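Local coordinates for UPF0141 protein yjdB (Campylobacter jejuni subsp. jejuni HB93-13, PDB 4TN0) that probably transfers phosphoethanolamine to cell-envelope acceptors in the periplasm, as a zinc-binding enzyme of the alkaline phosphatase-like family, at residues 55-61 with 272-278. Sequence-based numbering, arbitrary orientation.
Sequences FDNFSSC and KGLKLSQ
CG of Phe58 is trans to N (chi1 -151°), which lays its ring against the backbone where Leu276 joins Ser277; at Phe55, CG anti to the carbonyl carbon (chi1 -65°) directs the ring to CD1 of Leu276. Residues 58-59 and 276-277 pair as parallel strands at one edge of the mixed sheet of the alkaline phosphatase-like fold. Within this chain, strand 276-277 is the outermost strand on this side of the sheet. Leu276 N donates to Asn57 O, and Ser59 N to Leu276 O. Gln278 N then reaches Ser59 O at 2.9 Å, close to the line of that carbonyl. At the other end, the corner at Asp56 and Asn57 is met by Lys272 O, to which Asp56 N donates at 3.2 Å.

One face of the Phe58 ring lies against backbone, with Ser277 N above its centre. Leu276 divides its contacts between the rings. Its CB meets Phe58 CD2 at 3.8 Å, while its CD1 sits at the edge of Phe55, 3.7 Å from CD2. Ile253 and Ala255 of strand 252-259 also touch Phe58.

Beyond the strands, Gln278 is a buried side chain about 9 Å from the zinc ion. Its NE2 bonds to the backbone O of Asp226, a zinc ligand. Cys61 forms a disulfide with Cys71. Cys61 N donates to Gln278 OE1 at 2.7 Å, from above the plane of its amide carbonyl.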
loop_
_atom_site.group_PDB
_atom_site.type_symbol
_atom_site.label_atom_id
_atom_site.label_comp_id
_atom_site.label_asym_id
_atom_site.label_seq_id
_atom_site.Cartn_x
_atom_site.Cartn_y
_atom_site.Cartn_z
ATOM N N PHE A 55 -11.040 -2.524 -2.550
ATOM C CA PHE A 55 -11.679 -1.224 -2.464
ATOM C C PHE A 55 -11.693 -0.538 -3.832
ATOM O O PHE A 55 -10.652 -0.130 -4.355
ATOM C CB PHE A 55 -10.945 -0.374 -1.439
ATOM C CG PHE A 55 -11.045 -0.912 -0.047
ATOM C CD1 PHE A 55 -10.267 -1.986 0.349
ATOM C CD2 PHE A 55 -11.933 -0.360 0.864
ATOM C CE1 PHE A 55 -10.366 -2.495 1.628
ATOM C CE2 PHE A 55 -12.029 -0.866 2.140
ATOM C CZ PHE A 55 -11.246 -1.929 2.519
ATOM N N ASP A 56 -12.876 -0.396 -4.413
ATOM C CA ASP A 56 -12.935 0.061 -5.792
ATOM C C ASP A 56 -13.105 1.564 -5.911
ATOM O O ASP A 56 -13.189 2.085 -7.009
ATOM C CB ASP A 56 -14.060 -0.660 -6.542
ATOM C CG ASP A 56 -15.351 -0.697 -5.761
ATOM O OD1 ASP A 56 -15.991 0.372 -5.621
ATOM O OD2 ASP A 56 -15.710 -1.798 -5.273
ATOM N N ASN A 57 -13.122 2.259 -4.782
ATOM C CA ASN A 57 -13.324 3.704 -4.777
ATOM C C ASN A 57 -12.353 4.420 -3.830
ATOM O O ASN A 57 -12.728 5.295 -3.071
ATOM C CB ASN A 57 -14.775 4.007 -4.400
ATOM C CG ASN A 57 -15.189 5.429 -4.750
ATOM O OD1 ASN A 57 -14.562 6.089 -5.583
ATOM N ND2 ASN A 57 -16.251 5.908 -4.111
ATOM N N PHE A 58 -11.087 4.045 -3.930
ATOM C CA PHE A 58 -10.035 4.451 -3.016
ATOM C C PHE A 58 -9.127 5.468 -3.700
ATOM O O PHE A 58 -8.655 5.226 -4.818
ATOM C CB PHE A 58 -9.240 3.213 -2.602
ATOM C CG PHE A 58 -8.617 3.298 -1.248
ATOM C CD1 PHE A 58 -7.334 3.780 -1.089
ATOM C CD2 PHE A 58 -9.301 2.846 -0.132
ATOM C CE1 PHE A 58 -6.752 3.834 0.165
ATOM C CE2 PHE A 58 -8.722 2.897 1.123
ATOM C CZ PHE A 58 -7.455 3.394 1.274
ATOM N N SER A 59 -8.868 6.590 -3.034
ATOM C CA SER A 59 -8.070 7.677 -3.609
ATOM C C SER A 59 -6.785 7.956 -2.857
ATOM O O SER A 59 -6.670 7.633 -1.683
ATOM C CB SER A 59 -8.890 8.963 -3.663
ATOM O OG SER A 59 -9.683 8.998 -4.835
ATOM N N SER A 60 -5.840 8.613 -3.523
ATOM C CA SER A 60 -4.560 8.909 -2.902
ATOM C C SER A 60 -4.537 10.343 -2.443
ATOM O O SER A 60 -5.348 11.168 -2.857
ATOM C CB SER A 60 -3.387 8.676 -3.863
ATOM O OG SER A 60 -3.459 9.574 -4.956
ATOM N N CYS A 61 -3.551 10.632 -1.614
ATOM C CA CYS A 61 -3.421 11.931 -0.998
ATOM C C CYS A 61 -2.746 12.916 -1.956
ATOM O O CYS A 61 -3.036 14.107 -1.942
ATOM C CB CYS A 61 -2.640 11.780 0.317
ATOM S SG CYS A 61 -2.451 13.296 1.224
ATOM N N LYS A 272 -16.096 -1.928 1.035
ATOM C CA LYS A 272 -15.241 -1.833 -0.152
ATOM C C LYS A 272 -15.693 -0.810 -1.206
ATOM O O LYS A 272 -14.848 -0.244 -1.904
ATOM C CB LYS A 272 -15.088 -3.223 -0.808
ATOM C CG LYS A 272 -16.344 -3.774 -1.465
ATOM C CD LYS A 272 -16.105 -5.143 -2.093
ATOM C CE LYS A 272 -17.240 -5.516 -3.050
ATOM N NZ LYS A 272 -16.843 -6.577 -4.024
ATOM N N GLY A 273 -16.990 -0.527 -1.299
ATOM C CA GLY A 273 -17.475 0.370 -2.333
ATOM C C GLY A 273 -17.586 1.827 -1.917
ATOM O O GLY A 273 -18.011 2.685 -2.703
ATOM N N LEU A 274 -17.207 2.112 -0.676
ATOM C CA LEU A 274 -17.308 3.465 -0.115
ATOM C C LEU A 274 -16.186 4.379 -0.580
ATOM O O LEU A 274 -15.045 3.930 -0.718
ATOM C CB LEU A 274 -17.291 3.406 1.418
ATOM C CG LEU A 274 -18.446 2.752 2.179
ATOM C CD1 LEU A 274 -17.945 2.315 3.535
ATOM C CD2 LEU A 274 -19.606 3.712 2.330
ATOM N N LYS A 275 -16.493 5.660 -0.783
ATOM C CA LYS A 275 -15.469 6.649 -1.119
ATOM C C LYS A 275 -14.474 6.811 0.045
ATOM O O LYS A 275 -14.702 7.569 0.999
ATOM C CB LYS A 275 -16.115 7.987 -1.492
ATOM C CG LYS A 275 -15.148 9.126 -1.822
ATOM C CD LYS A 275 -15.901 10.359 -2.329
ATOM C CE LYS A 275 -14.978 11.429 -2.918
ATOM N NZ LYS A 275 -14.605 12.496 -1.933
ATOM N N LEU A 276 -13.366 6.082 -0.052
ATOM C CA LEU A 276 -12.316 6.120 0.955
ATOM C C LEU A 276 -11.026 6.615 0.310
ATOM O O LEU A 276 -11.033 6.990 -0.860
ATOM C CB LEU A 276 -12.139 4.741 1.579
ATOM C CG LEU A 276 -13.426 4.218 2.200
ATOM C CD1 LEU A 276 -13.458 2.702 2.198
ATOM C CD2 LEU A 276 -13.518 4.750 3.621
ATOM N N SER A 277 -9.934 6.627 1.074
ATOM C CA SER A 277 -8.691 7.230 0.614
ATOM C C SER A 277 -7.529 6.987 1.565
ATOM O O SER A 277 -7.678 6.346 2.576
ATOM C CB SER A 277 -8.877 8.732 0.432
ATOM O OG SER A 277 -8.991 9.362 1.692
ATOM N N GLN A 278 -6.361 7.510 1.223
ATOM C CA GLN A 278 -5.204 7.401 2.095
ATOM C C GLN A 278 -5.440 8.118 3.426
ATOM O O GLN A 278 -4.782 7.815 4.431
ATOM C CB GLN A 278 -3.958 7.948 1.392
ATOM C CG GLN A 278 -3.272 6.880 0.532
ATOM C CD GLN A 278 -2.372 7.440 -0.561
ATOM O OE1 GLN A 278 -2.096 8.638 -0.613
ATOM N NE2 GLN A 278 -1.933 6.564 -1.465
#